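Lipid binding protein LpqN (Mycobacterium tuberculosis, PDB 6E5F) supports cell envelope biogenesis, binds a lauryl trehaloside, interacts with periplasmic loops of the transporters MmpL3 and MmpL11, and is required for survival of the pathogen inside host cells. Local coordinates at residues T187-I190 with A195-V198; D63-N68 with S126-D131; T73-H76 with G81-T84; G150-G155 with G178-V183; I85-P90 with L199-D204. One frame throughout, in Å; residues are numbered along the deposited sequence. Where two conformers were deposited one is given.

Interaction 1: T187-I190 with A195-V198; sequences TVVI and AVFV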
# COMPACT_ATOMS: atom_id res chain seq x y z
N THR A 187 -4.73 0.26 1.50
CA THR A 187 -4.99 -1.17 1.41
C THR A 187 -6.31 -1.35 0.68
O THR A 187 -7.31 -0.74 1.05
CB THR A 187 -5.07 -1.77 2.81
OG1 THR A 187 -3.82 -1.62 3.48
CG2 THR A 187 -5.42 -3.26 2.74
N VAL A 188 -6.30 -2.17 -0.37
CA VAL A 188 -7.49 -2.44 -1.18
C VAL A 188 -7.78 -3.93 -1.08
O VAL A 188 -6.89 -4.75 -1.28
CB VAL A 188 -7.27 -2.04 -2.64
CG1 VAL A 188 -8.58 -2.16 -3.43
CG2 VAL A 188 -6.68 -0.64 -2.76
N VAL A 189 -9.02 -4.26 -0.76
CA VAL A 189 -9.45 -5.66 -0.65
C VAL A 189 -10.22 -6.03 -1.90
O VAL A 189 -11.19 -5.36 -2.28
CB VAL A 189 -10.27 -5.88 0.63
CG1 VAL A 189 -10.76 -7.30 0.71
CG2 VAL A 189 -9.42 -5.57 1.84
N ILE A 190 -9.79 -7.11 -2.55
CA ILE A 190 -10.30 -7.50 -3.86
C ILE A 190 -10.74 -8.96 -3.77
O ILE A 190 -9.96 -9.86 -4.09
CB ILE A 190 -9.23 -7.29 -4.95
CG1 ILE A 190 -8.69 -5.85 -4.93
CG2 ILE A 190 -9.81 -7.64 -6.33
CD1 ILE A 190 -7.36 -5.70 -5.64
N ALA A 195 -10.67 -16.36 -3.52
CA ALA A 195 -9.63 -15.81 -2.68
C ALA A 195 -9.98 -14.37 -2.37
O ALA A 195 -10.94 -13.81 -2.91
CB ALA A 195 -8.27 -15.90 -3.37
N VAL A 196 -9.20 -13.78 -1.47
CA VAL A 196 -9.25 -12.34 -1.23
C VAL A 196 -7.85 -11.83 -1.54
O VAL A 196 -6.89 -12.16 -0.84
CB VAL A 196 -9.66 -12.01 0.21
CG1 VAL A 196 -9.59 -10.52 0.44
CG2 VAL A 196 -11.07 -12.51 0.48
N PHE A 197 -7.74 -11.04 -2.60
CA PHE A 197 -6.48 -10.39 -2.93
C PHE A 197 -6.40 -9.08 -2.17
O PHE A 197 -7.40 -8.37 -2.01
CB PHE A 197 -6.39 -10.15 -4.43
CG PHE A 197 -6.26 -11.42 -5.23
CD1 PHE A 197 -7.38 -12.14 -5.61
CD2 PHE A 197 -5.01 -11.91 -5.59
CE1 PHE A 197 -7.25 -13.31 -6.34
CE2 PHE A 197 -4.88 -13.07 -6.32
CZ PHE A 197 -6.01 -13.77 -6.69
N VAL A 198 -5.21 -8.77 -1.67
CA VAL A 198 -4.98 -7.57 -0.88
C VAL A 198 -3.85 -6.80 -1.55
O VAL A 198 -2.70 -7.27 -1.60
CB VAL A 198 -4.62 -7.90 0.57
CG1 VAL A 198 -4.40 -6.60 1.37
CG2 VAL A 198 -5.71 -8.75 1.22
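I190 and F197 form a hydrogen-bonded antiparallel pair in the beta hairpin of strands 179-192 and 195-206. I190 N donates to F197 O at 2.8 Å, in the plane of that carbonyl. The return bond, F197 N to I190 O at 2.9 Å, is less regular, because the donor stands 49° above the carbonyl plane. V189 and V198 make the next, non-hydrogen-bonded pair, where V198 CA adds a CH...O contact to V188 O.

The F197 side chain can be followed outward. CB sits 3.6 Å from I190 O and 4.1 Å from I190 CB. CG turns beside the backbone N (chi1 -68°), which brings CD1 to 3.8 Å from I190 O. That oxygen lies at the ring edge, in the ring plane. Beyond CD1 the ring leaves the hairpin partner. CD2 packs on P83 and CE2 on V75, and CZ at the tip comes near G81 O and S82.

The other face of the hairpin carries T187, V189, V196 and V198. V189 CG1 meets V196 CG1 at 3.4 Å, tighter than a usual carbon contact. T187 CG2 reaches V198 CG1 at 3.8 Å, the two side chains crossing at a slant. The hydroxyl of T187 is engaged by Q200 NE2. V189 and V198 also pack under helix 134-140.

All eight residues are buried. Within these segments two amide bonds join the strands, and V188 with L199 continues the pairing. The faces are largely apolar. I190 O accepts from F197 N and also lies near the ring edge.

Interaction 2: D63-N68 with S126-D131; sequences DYIRDN and SKLTGD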
# COMPACT_ATOMS: atom_id res chain seq x y z
N ASP A 63 -0.85 -10.04 11.71
CA ASP A 63 -1.32 -10.76 12.89
C ASP A 63 -2.60 -11.52 12.58
O ASP A 63 -2.75 -12.69 12.96
CB ASP A 63 -1.56 -9.78 14.03
CG ASP A 63 -0.30 -9.07 14.49
OD1 ASP A 63 0.79 -9.68 14.45
OD2 ASP A 63 -0.40 -7.90 14.91
N TYR A 64 -3.53 -10.88 11.88
CA TYR A 64 -4.79 -11.52 11.51
C TYR A 64 -4.55 -12.77 10.68
O TYR A 64 -5.17 -13.81 10.92
CB TYR A 64 -5.65 -10.50 10.75
CG TYR A 64 -6.91 -11.07 10.15
CD1 TYR A 64 -7.90 -11.62 10.95
CD2 TYR A 64 -7.12 -11.05 8.78
CE1 TYR A 64 -9.06 -12.14 10.40
CE2 TYR A 64 -8.26 -11.56 8.22
CZ TYR A 64 -9.23 -12.11 9.03
OH TYR A 64 -10.37 -12.62 8.46
N ILE A 65 -3.62 -12.70 9.72
CA ILE A 65 -3.30 -13.86 8.90
C ILE A 65 -2.67 -14.96 9.75
O ILE A 65 -3.03 -16.14 9.63
CB ILE A 65 -2.37 -13.44 7.74
CG1 ILE A 65 -3.12 -12.52 6.77
CG2 ILE A 65 -1.84 -14.67 7.02
CD1 ILE A 65 -2.22 -11.81 5.79
N ARG A 66 -1.73 -14.59 10.62
CA ARG A 66 -1.03 -15.57 11.43
C ARG A 66 -1.98 -16.30 12.37
O ARG A 66 -1.81 -17.50 12.63
CB ARG A 66 0.07 -14.87 12.24
CG ARG A 66 0.84 -15.76 13.20
CD ARG A 66 1.65 -14.95 14.19
NE ARG A 66 0.80 -14.28 15.19
CZ ARG A 66 0.79 -12.97 15.43
NH1 ARG A 66 -0.03 -12.49 16.36
NH2 ARG A 66 1.59 -12.14 14.77
N ASP A 67 -2.99 -15.61 12.88
CA ASP A 67 -3.84 -16.14 13.94
C ASP A 67 -5.03 -16.92 13.43
O ASP A 67 -5.84 -17.39 14.24
CB ASP A 67 -4.33 -14.99 14.84
CG ASP A 67 -3.21 -14.37 15.65
OD1 ASP A 67 -2.17 -15.03 15.85
OD2 ASP A 67 -3.37 -13.21 16.09
N ASN A 68 -5.17 -17.09 12.12
CA ASN A 68 -6.32 -17.77 11.54
C ASN A 68 -5.85 -18.76 10.49
O ASN A 68 -4.68 -18.78 10.10
CB ASN A 68 -7.31 -16.76 10.94
CG ASN A 68 -7.98 -15.91 12.00
OD1 ASN A 68 -8.96 -16.33 12.62
ND2 ASN A 68 -7.46 -14.70 12.22
N SER A 126 -0.98 -9.58 -2.42
CA SER A 126 -1.01 -10.88 -1.77
C SER A 126 -2.34 -11.55 -2.05
O SER A 126 -3.36 -10.87 -2.25
CB SER A 126 -0.83 -10.74 -0.25
OG SER A 126 0.35 -10.01 0.06
N LYS A 127 -2.33 -12.87 -2.06
CA LYS A 127 -3.52 -13.69 -2.25
C LYS A 127 -3.78 -14.41 -0.94
O LYS A 127 -2.91 -15.13 -0.45
CB LYS A 127 -3.29 -14.69 -3.38
CG LYS A 127 -4.49 -15.59 -3.67
CD LYS A 127 -4.15 -16.57 -4.78
CE LYS A 127 -5.35 -17.40 -5.19
NZ LYS A 127 -4.99 -18.36 -6.28
N LEU A 128 -4.96 -14.19 -0.38
CA LEU A 128 -5.36 -14.81 0.88
C LEU A 128 -6.47 -15.81 0.60
O LEU A 128 -7.47 -15.47 -0.05
CB LEU A 128 -5.85 -13.75 1.87
CG LEU A 128 -4.87 -12.62 2.16
CD1 LEU A 128 -5.44 -11.68 3.22
CD2 LEU A 128 -3.52 -13.14 2.59
N THR A 129 -6.30 -17.03 1.08
CA THR A 129 -7.32 -18.06 0.96
C THR A 129 -7.56 -18.68 2.32
O THR A 129 -6.73 -18.59 3.23
CB THR A 129 -6.92 -19.15 -0.05
OG1 THR A 129 -5.64 -19.68 0.30
CG2 THR A 129 -6.87 -18.58 -1.46
N GLY A 130 -8.72 -19.32 2.46
CA GLY A 130 -9.07 -19.99 3.69
C GLY A 130 -10.12 -19.24 4.47
O GLY A 130 -11.11 -18.75 3.90
N ASP A 131 -9.92 -19.13 5.78
CA ASP A 131 -10.91 -18.52 6.68
C ASP A 131 -10.67 -17.01 6.74
O ASP A 131 -10.29 -16.44 7.76
CB ASP A 131 -10.81 -19.15 8.06
CG ASP A 131 -11.97 -18.77 8.96
OD1 ASP A 131 -13.00 -18.30 8.44
OD2 ASP A 131 -11.84 -18.93 10.19
O HOH W 1 -11.32 -14.64 9.57
O HOH W 2 -9.38 -19.46 11.28
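I65 and L128 make the apolar centre of this contact. I65 CD1 lies 3.7 Å from L128 CD2 and 4.1 Å from L128 CD1, so a single methyl of the helix residue meets both branches of the leucine. The two side chains cross at about a right angle. L128 points its CB toward the helix, while I65 extends to it with CD1 at the end of its chain.

Water forms the next shell. One molecule joins Y64 OH to D131 O, donating to the carbonyl at 2.8 Å. The hydroxyl itself lies 3.9 Å from D131 O. The same hydroxyl is also hydrogen-bonded to D133 N. A second water donates to D131 OD2 at 2.7 Å and more weakly to N68 OD1.

Further out, the amide of N68, just past the helix, folds back on a helix carbonyl. N68 ND2 donates to Y64 O at 2.8 Å, nearly straight at 174°, on a carbonyl lone pair and in the amide plane. This leaves OD1 turned to the second water. On the outer side of the helix, R66 forms a salt-bridge network with D63 and D67.

Helix 61-66 thus sits over the end of strand 120-130. That strand is flanked by strands 70-74 and 195-206, and L128 touches E72 of one and V198 of the other, while Y64 packs on I70.

Interaction 3: T73-H76 with G81-T84; sequences TPVH and GSPT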
# COMPACT_ATOMS: atom_id res chain seq x y z
N THR A 73 -0.09 -15.97 -0.11
CA THR A 73 0.90 -16.20 -1.13
C THR A 73 1.15 -14.92 -1.92
O THR A 73 0.21 -14.17 -2.21
CB THR A 73 0.49 -17.34 -2.08
OG1 THR A 73 -0.72 -17.00 -2.76
CG2 THR A 73 0.28 -18.64 -1.30
N PRO A 74 2.40 -14.62 -2.23
CA PRO A 74 2.68 -13.40 -3.00
C PRO A 74 2.15 -13.55 -4.42
O PRO A 74 2.13 -14.64 -4.99
CB PRO A 74 4.21 -13.32 -2.99
CG PRO A 74 4.65 -14.73 -2.85
CD PRO A 74 3.63 -15.40 -1.98
N VAL A 75 1.72 -12.43 -4.99
CA VAL A 75 1.17 -12.39 -6.34
C VAL A 75 2.03 -11.47 -7.19
O VAL A 75 2.48 -10.42 -6.72
CB VAL A 75 -0.29 -11.89 -6.32
CG1 VAL A 75 -0.88 -11.91 -7.72
CG2 VAL A 75 -1.13 -12.72 -5.36
N HIS A 76 2.25 -11.86 -8.44
CA HIS A 76 3.03 -11.07 -9.37
C HIS A 76 2.23 -10.84 -10.64
O HIS A 76 1.28 -11.57 -10.94
CB HIS A 76 4.37 -11.75 -9.66
CG HIS A 76 5.18 -11.99 -8.42
ND1 HIS A 76 5.82 -10.98 -7.74
CD2 HIS A 76 5.42 -13.13 -7.73
CE1 HIS A 76 6.44 -11.49 -6.69
NE2 HIS A 76 6.21 -12.79 -6.66
N GLY A 81 -5.13 -16.51 -12.33
CA GLY A 81 -6.09 -16.36 -11.26
C GLY A 81 -6.04 -15.05 -10.52
O GLY A 81 -6.83 -14.87 -9.57
N SER A 82 -5.16 -14.13 -10.90
CA SER A 82 -4.99 -12.89 -10.14
C SER A 82 -5.66 -11.72 -10.85
O SER A 82 -5.84 -11.73 -12.07
CB SER A 82 -3.50 -12.58 -9.95
OG SER A 82 -2.87 -12.21 -11.17
N PRO A 83 -6.03 -10.67 -10.11
CA PRO A 83 -6.66 -9.51 -10.76
C PRO A 83 -5.64 -8.72 -11.57
O PRO A 83 -4.43 -8.78 -11.32
CB PRO A 83 -7.19 -8.69 -9.58
CG PRO A 83 -6.39 -9.11 -8.43
CD PRO A 83 -6.01 -10.54 -8.65
N THR A 84 -6.14 -7.99 -12.56
CA THR A 84 -5.32 -7.08 -13.34
C THR A 84 -5.47 -5.69 -12.74
O THR A 84 -6.58 -5.15 -12.69
CB THR A 84 -5.74 -7.08 -14.81
OG1 THR A 84 -5.74 -8.42 -15.32
CG2 THR A 84 -4.79 -6.23 -15.64
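V75 and S82 face each other with CA atoms 7.3 Å apart, and no backbone hydrogen bond joins the two segments. The chain leaves strand 70-74, turns, and comes back through 81-83 into strand 84-86.

Both residues point their CB atoms at the opposite segment. V75 CG1 stands anti to the backbone N (chi1 -178°) and meets S82 CB at 3.5 Å. S82 OG is a little further from the same methyl, at 4.0 Å. The hydroxyl sits between the backbone N and carbonyl carbon of S82, the crowded position. There it is hydrogen-bonded to D79 O within the turn. H76 O lies 4.2 Å from S82 OG, too far for a bond. H76 N is instead hydrogen-bonded to D79 OD2, so D79 bonds to both segments. H76 turns its CB away from S82.

V75 also packs on L125 and K127 of strand 120-130. Its backbone pairs with L125, and that of T84 with T227, so each segment has its strand partner outside this contact.

The contact is thus a small methyl-to-methylene packing. The polar end of S82 is satisfied inside the turn, and the closest approach to V75 is made by carbon, S82 CB.

Interaction 4: G150-G155 with G178-V183; sequences GFQGSG and GKLRTV. With L6T (alpha-D-glucopyranosyl 6-O-dodecyl-alpha-D-glucopyranoside), chain B.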
# COMPACT_ATOMS: atom_id res chain seq x y z
N GLY A 150 7.47 6.22 16.60
CA GLY A 150 7.07 7.62 16.65
C GLY A 150 6.07 8.01 15.58
O GLY A 150 6.04 9.17 15.16
N PHE A 151 5.25 7.07 15.12
CA PHE A 151 4.24 7.42 14.13
C PHE A 151 3.25 8.41 14.73
O PHE A 151 2.85 8.30 15.89
CB PHE A 151 3.49 6.18 13.65
CG PHE A 151 2.42 6.49 12.65
CD1 PHE A 151 2.73 6.72 11.32
CD2 PHE A 151 1.09 6.56 13.04
CE1 PHE A 151 1.75 7.01 10.40
CE2 PHE A 151 0.10 6.85 12.12
CZ PHE A 151 0.43 7.08 10.80
N GLN A 152 2.87 9.40 13.93
CA GLN A 152 1.88 10.38 14.33
C GLN A 152 1.00 10.65 13.11
O GLN A 152 1.50 11.03 12.05
CB GLN A 152 2.54 11.67 14.82
CG GLN A 152 3.59 12.24 13.88
CD GLN A 152 4.74 12.91 14.61
OE1 GLN A 152 5.87 12.44 14.56
NE2 GLN A 152 4.45 14.02 15.29
N GLY A 153 -0.30 10.42 13.27
CA GLY A 153 -1.24 10.63 12.19
C GLY A 153 -2.56 11.12 12.73
O GLY A 153 -2.75 11.25 13.94
N SER A 154 -3.48 11.41 11.81
CA SER A 154 -4.83 11.85 12.17
C SER A 154 -5.68 10.60 12.33
O SER A 154 -6.28 10.10 11.38
CB SER A 154 -5.38 12.80 11.11
OG SER A 154 -4.63 14.00 11.07
N GLY A 155 -5.73 10.09 13.56
CA GLY A 155 -6.57 8.95 13.85
C GLY A 155 -6.06 7.69 13.18
O GLY A 155 -4.85 7.46 13.04
N GLY A 178 16.64 10.01 12.82
CA GLY A 178 16.58 11.41 13.19
C GLY A 178 15.97 12.31 12.15
O GLY A 178 16.14 13.54 12.23
N LYS A 179 15.23 11.76 11.19
CA LYS A 179 14.66 12.54 10.10
C LYS A 179 13.17 12.24 10.02
O LYS A 179 12.77 11.07 10.06
CB LYS A 179 15.33 12.18 8.77
CG LYS A 179 16.84 12.29 8.82
CD LYS A 179 17.47 11.80 7.54
CE LYS A 179 18.98 11.73 7.67
NZ LYS A 179 19.67 12.56 6.65
N LEU A 180 12.37 13.28 9.90
CA LEU A 180 10.93 13.11 9.78
C LEU A 180 10.59 12.66 8.37
O LEU A 180 11.08 13.23 7.39
CB LEU A 180 10.22 14.43 10.10
CG LEU A 180 8.72 14.31 10.40
CD1 LEU A 180 8.48 13.46 11.64
CD2 LEU A 180 8.10 15.69 10.57
N ARG A 181 9.76 11.63 8.27
CA ARG A 181 9.35 11.08 6.99
C ARG A 181 7.83 11.04 6.93
O ARG A 181 7.17 10.77 7.93
CB ARG A 181 9.88 9.65 6.79
CG ARG A 181 11.39 9.51 7.00
CD ARG A 181 11.88 8.14 6.55
NE ARG A 181 11.73 7.98 5.10
CZ ARG A 181 12.64 8.36 4.21
NH1 ARG A 181 13.78 8.92 4.61
NH2 ARG A 181 12.41 8.19 2.92
N THR A 182 7.29 11.32 5.75
CA THR A 182 5.87 11.13 5.49
C THR A 182 5.65 9.72 4.96
O THR A 182 6.35 9.28 4.04
CB THR A 182 5.37 12.16 4.48
OG1 THR A 182 5.50 13.47 5.05
CG2 THR A 182 3.93 11.91 4.11
N VAL A 183 4.70 9.01 5.55
CA VAL A 183 4.40 7.64 5.17
C VAL A 183 2.89 7.50 5.05
O VAL A 183 2.13 8.13 5.78
CB VAL A 183 4.97 6.63 6.19
CG1 VAL A 183 4.28 6.78 7.55
CG2 VAL A 183 4.83 5.22 5.67
C1 L6T B . 0.29 14.21 11.29
C2 L6T B . 1.80 14.40 11.32
C3 L6T B . 2.19 15.44 10.30
C4 L6T B . 1.71 14.99 8.94
C5 L6T B . 0.19 14.85 8.99
C6 L6T B . -0.38 14.48 7.59
CAA L6T B . -1.75 15.16 11.92
CAO L6T B . -1.34 15.04 14.26
CAP L6T B . -1.45 14.13 15.49
CAR L6T B . -2.12 16.32 14.50
CAT L6T B . -1.98 17.21 13.28
CAV L6T B . -2.53 16.45 12.09
CAX L6T B . -0.27 12.64 6.15
CAY L6T B . 0.09 13.08 4.70
CAZ L6T B . -0.04 11.76 3.95
CBA L6T B . -0.16 12.10 2.46
CBB L6T B . 0.45 10.84 1.84
CBC L6T B . -0.32 10.53 0.60
CBD L6T B . 0.22 9.16 0.05
CBE L6T B . -0.89 8.60 -0.80
CBF L6T B . -1.55 7.32 -0.17
CBG L6T B . -0.64 6.09 -0.39
CBH L6T B . -0.39 5.86 -1.87
CBI L6T B . -1.64 6.01 -2.75
O1 L6T B . -0.37 15.44 11.67
O2 L6T B . 2.19 14.84 12.63
O3 L6T B . 3.62 15.59 10.29
O4 L6T B . 2.08 15.97 7.97
O5 L6T B . -0.14 13.83 9.97
O6 L6T B . 0.41 13.41 7.14
OAN L6T B . -1.87 14.36 13.11
OAQ L6T B . -2.81 13.72 15.66
OAS L6T B . -1.59 17.01 15.65
OAU L6T B . -2.73 18.42 13.47
OAW L6T B . -2.39 17.25 10.90
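F151 and V183 supply the apolar part of this contact. V183 CG1 lies in the plane of the F151 ring, at its edge, 3.8 Å from F151 CE1 and 4.1 Å from F151 CD1. This holds for the modelled conformer; V183 has a second one. The ring reaches there because F151 CG is anti to its own backbone N (chi1 179°). Nearer the tip of the hairpin, the side chain of Q152 runs near L180.

Hydrogen bonds run to the bound 6-O-dodecyl trehalose, and none joins the two segments. The sugar hydroxyl OAQ donates to G153 O at 3.0 Å. S154 OG makes only a weak bond to ring oxygen OAN, and S154 has a second conformer. S173 OG, on strand 165-176, also binds the ligand.

Van der Waals contacts complete the grip. Q152 CG sits 3.2 Å from sugar oxygen O2. T182 CG2 lies 4.0 Å from CAZ, near the start of the alkyl chain, while T182 OG1 is hydrogen-bonded to T210 OG1.

Segment 150-155 thus borders the disaccharide, and T182 on strand 179-192 meets the first carbons of the tail. This is consistent with the open end of the glycolipid pocket, built here on a domain of the Mog1p/PsbP clan.

Interaction 5: I85-P90 with L199-D204; sequences IDLPVP and LQLNAD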
# COMPACT_ATOMS: atom_id res chain seq x y z
N ILE A 85 -4.36 -5.13 -12.28
CA ILE A 85 -4.36 -3.85 -11.58
C ILE A 85 -3.54 -2.87 -12.41
O ILE A 85 -2.32 -3.03 -12.54
CB ILE A 85 -3.80 -3.98 -10.16
CG1 ILE A 85 -4.68 -4.93 -9.34
CG2 ILE A 85 -3.74 -2.61 -9.48
CD1 ILE A 85 -4.05 -5.42 -8.07
N ASP A 86 -4.22 -1.88 -12.99
CA ASP A 86 -3.58 -0.89 -13.86
C ASP A 86 -3.33 0.36 -13.02
O ASP A 86 -4.20 1.23 -12.88
CB ASP A 86 -4.46 -0.60 -15.07
CG ASP A 86 -3.85 0.42 -16.01
OD1 ASP A 86 -2.74 0.17 -16.52
OD2 ASP A 86 -4.48 1.47 -16.24
N LEU A 87 -2.12 0.46 -12.45
CA LEU A 87 -1.70 1.66 -11.74
C LEU A 87 -1.12 2.67 -12.74
O LEU A 87 -0.36 2.29 -13.63
CB LEU A 87 -0.61 1.32 -10.73
CG LEU A 87 -0.92 0.94 -9.27
CD1 LEU A 87 -2.32 1.33 -8.82
CD2 LEU A 87 -0.66 -0.55 -9.04
N PRO A 88 -1.44 3.95 -12.60
CA PRO A 88 -0.85 4.95 -13.48
C PRO A 88 0.55 5.32 -13.04
O PRO A 88 0.94 5.15 -11.88
CB PRO A 88 -1.80 6.15 -13.32
CG PRO A 88 -2.25 6.04 -11.90
CD PRO A 88 -2.38 4.56 -11.63
N VAL A 89 1.32 5.84 -14.00
CA VAL A 89 2.63 6.41 -13.72
C VAL A 89 2.50 7.93 -13.84
O VAL A 89 2.50 8.45 -14.96
CB VAL A 89 3.70 5.86 -14.67
CG1 VAL A 89 5.05 6.50 -14.37
CG2 VAL A 89 3.79 4.36 -14.56
N PRO A 90 2.38 8.67 -12.74
CA PRO A 90 2.21 10.12 -12.85
C PRO A 90 3.39 10.77 -13.54
O PRO A 90 4.49 10.21 -13.63
CB PRO A 90 2.11 10.57 -11.38
CG PRO A 90 1.70 9.35 -10.62
CD PRO A 90 2.34 8.20 -11.34
N LEU A 199 -4.17 -5.62 -2.06
CA LEU A 199 -3.19 -4.71 -2.64
C LEU A 199 -2.83 -3.69 -1.58
O LEU A 199 -3.72 -3.11 -0.95
CB LEU A 199 -3.79 -3.99 -3.84
CG LEU A 199 -2.95 -2.87 -4.47
CD1 LEU A 199 -1.74 -3.45 -5.19
CD2 LEU A 199 -3.80 -2.03 -5.41
N GLN A 200 -1.54 -3.47 -1.38
CA GLN A 200 -1.09 -2.39 -0.51
C GLN A 200 -0.19 -1.47 -1.31
O GLN A 200 0.70 -1.93 -2.03
CB GLN A 200 -0.40 -2.92 0.75
CG GLN A 200 -1.39 -3.66 1.68
CD GLN A 200 -0.85 -3.88 3.08
OE1 GLN A 200 0.22 -4.46 3.27
NE2 GLN A 200 -1.60 -3.42 4.08
N LEU A 201 -0.45 -0.18 -1.21
CA LEU A 201 0.38 0.86 -1.80
C LEU A 201 1.05 1.61 -0.66
O LEU A 201 0.36 2.21 0.17
CB LEU A 201 -0.45 1.79 -2.68
CG LEU A 201 -1.26 1.12 -3.80
CD1 LEU A 201 -2.11 2.14 -4.53
CD2 LEU A 201 -0.35 0.39 -4.78
N ASN A 202 2.36 1.53 -0.60
CA ASN A 202 3.15 2.08 0.50
C ASN A 202 3.92 3.29 -0.02
O ASN A 202 4.84 3.14 -0.82
CB ASN A 202 4.13 1.02 1.01
CG ASN A 202 3.44 -0.16 1.66
OD1 ASN A 202 2.35 -0.03 2.22
ND2 ASN A 202 4.06 -1.33 1.61
N ALA A 203 3.54 4.48 0.45
CA ALA A 203 4.20 5.71 0.05
C ALA A 203 5.17 6.16 1.14
O ALA A 203 4.86 6.06 2.33
CB ALA A 203 3.17 6.81 -0.20
N ASP A 204 6.34 6.65 0.73
CA ASP A 204 7.32 7.14 1.68
C ASP A 204 8.15 8.24 1.05
O ASP A 204 8.57 8.13 -0.10
CB ASP A 204 8.24 5.99 2.13
CG ASP A 204 9.49 6.48 2.84
OD1 ASP A 204 9.39 6.89 4.01
OD2 ASP A 204 10.57 6.46 2.21
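I85, L87, L199 and L201 meet here through branched aliphatic ends, so no ring, amide or carboxylate offers a face or an edge to this contact. The setting is the alpha/beta core of a Mog1p/PsbP-clan domain. Segment 85-90 passes over one side of the large antiparallel sheet, where strand 195-206 runs.

I85 and L199 reach toward each other tip to tip. I85 CG2 lies 4.1 Å from L199 CD2, and I85 CD1 lies 4.2 Å from L199 CD1. Each branch of the leucine therefore has its own partner. L199 CG is anti to the backbone N (chi1 173°), which carries both methyls off the sheet. The backbones stay far apart, with 9.1 Å between the CA atoms of I85 and L199. They share no hydrogen bond.

I85 also packs on L125 and I190, so it spans three neighbouring strands. Its own short strand, 84-86, pairs with strand 225-227. Further along, P88 and P90 rest on V219 of helix 210-223, and L201 touches I220 of the same helix.

L87 and L201 make the second, looser meeting. Further on, A203 belongs to the lipid pocket. L201 stands between the loop and the dodecyl tail: its CD1 is 4.4 Å from L87 CD1 and 4.3 Å from CBI, the last carbon of the ligand chain.

In the fold
From the N terminus, interaction 2 opens first, at helix 61-66. Interaction 3 closes a short loop nested inside it. Interaction 5 opens next, before interaction 2 closes on strand 120-130, so these two cross. Interaction 4 and then interaction 1 follow in series, both nested within interaction 5, which closes last on strand 195-206. Strand 179-192 serves interactions 4 and 1, at opposite sides of the chain's centre, about 26 Å apart between contact centres. Strand 195-206 joins interactions 1 and 5, and bonds to 126-131 of interaction 2. R181 and D204 tie interactions 4 and 5 by a salt bridge. F197 links interactions 1 and 3.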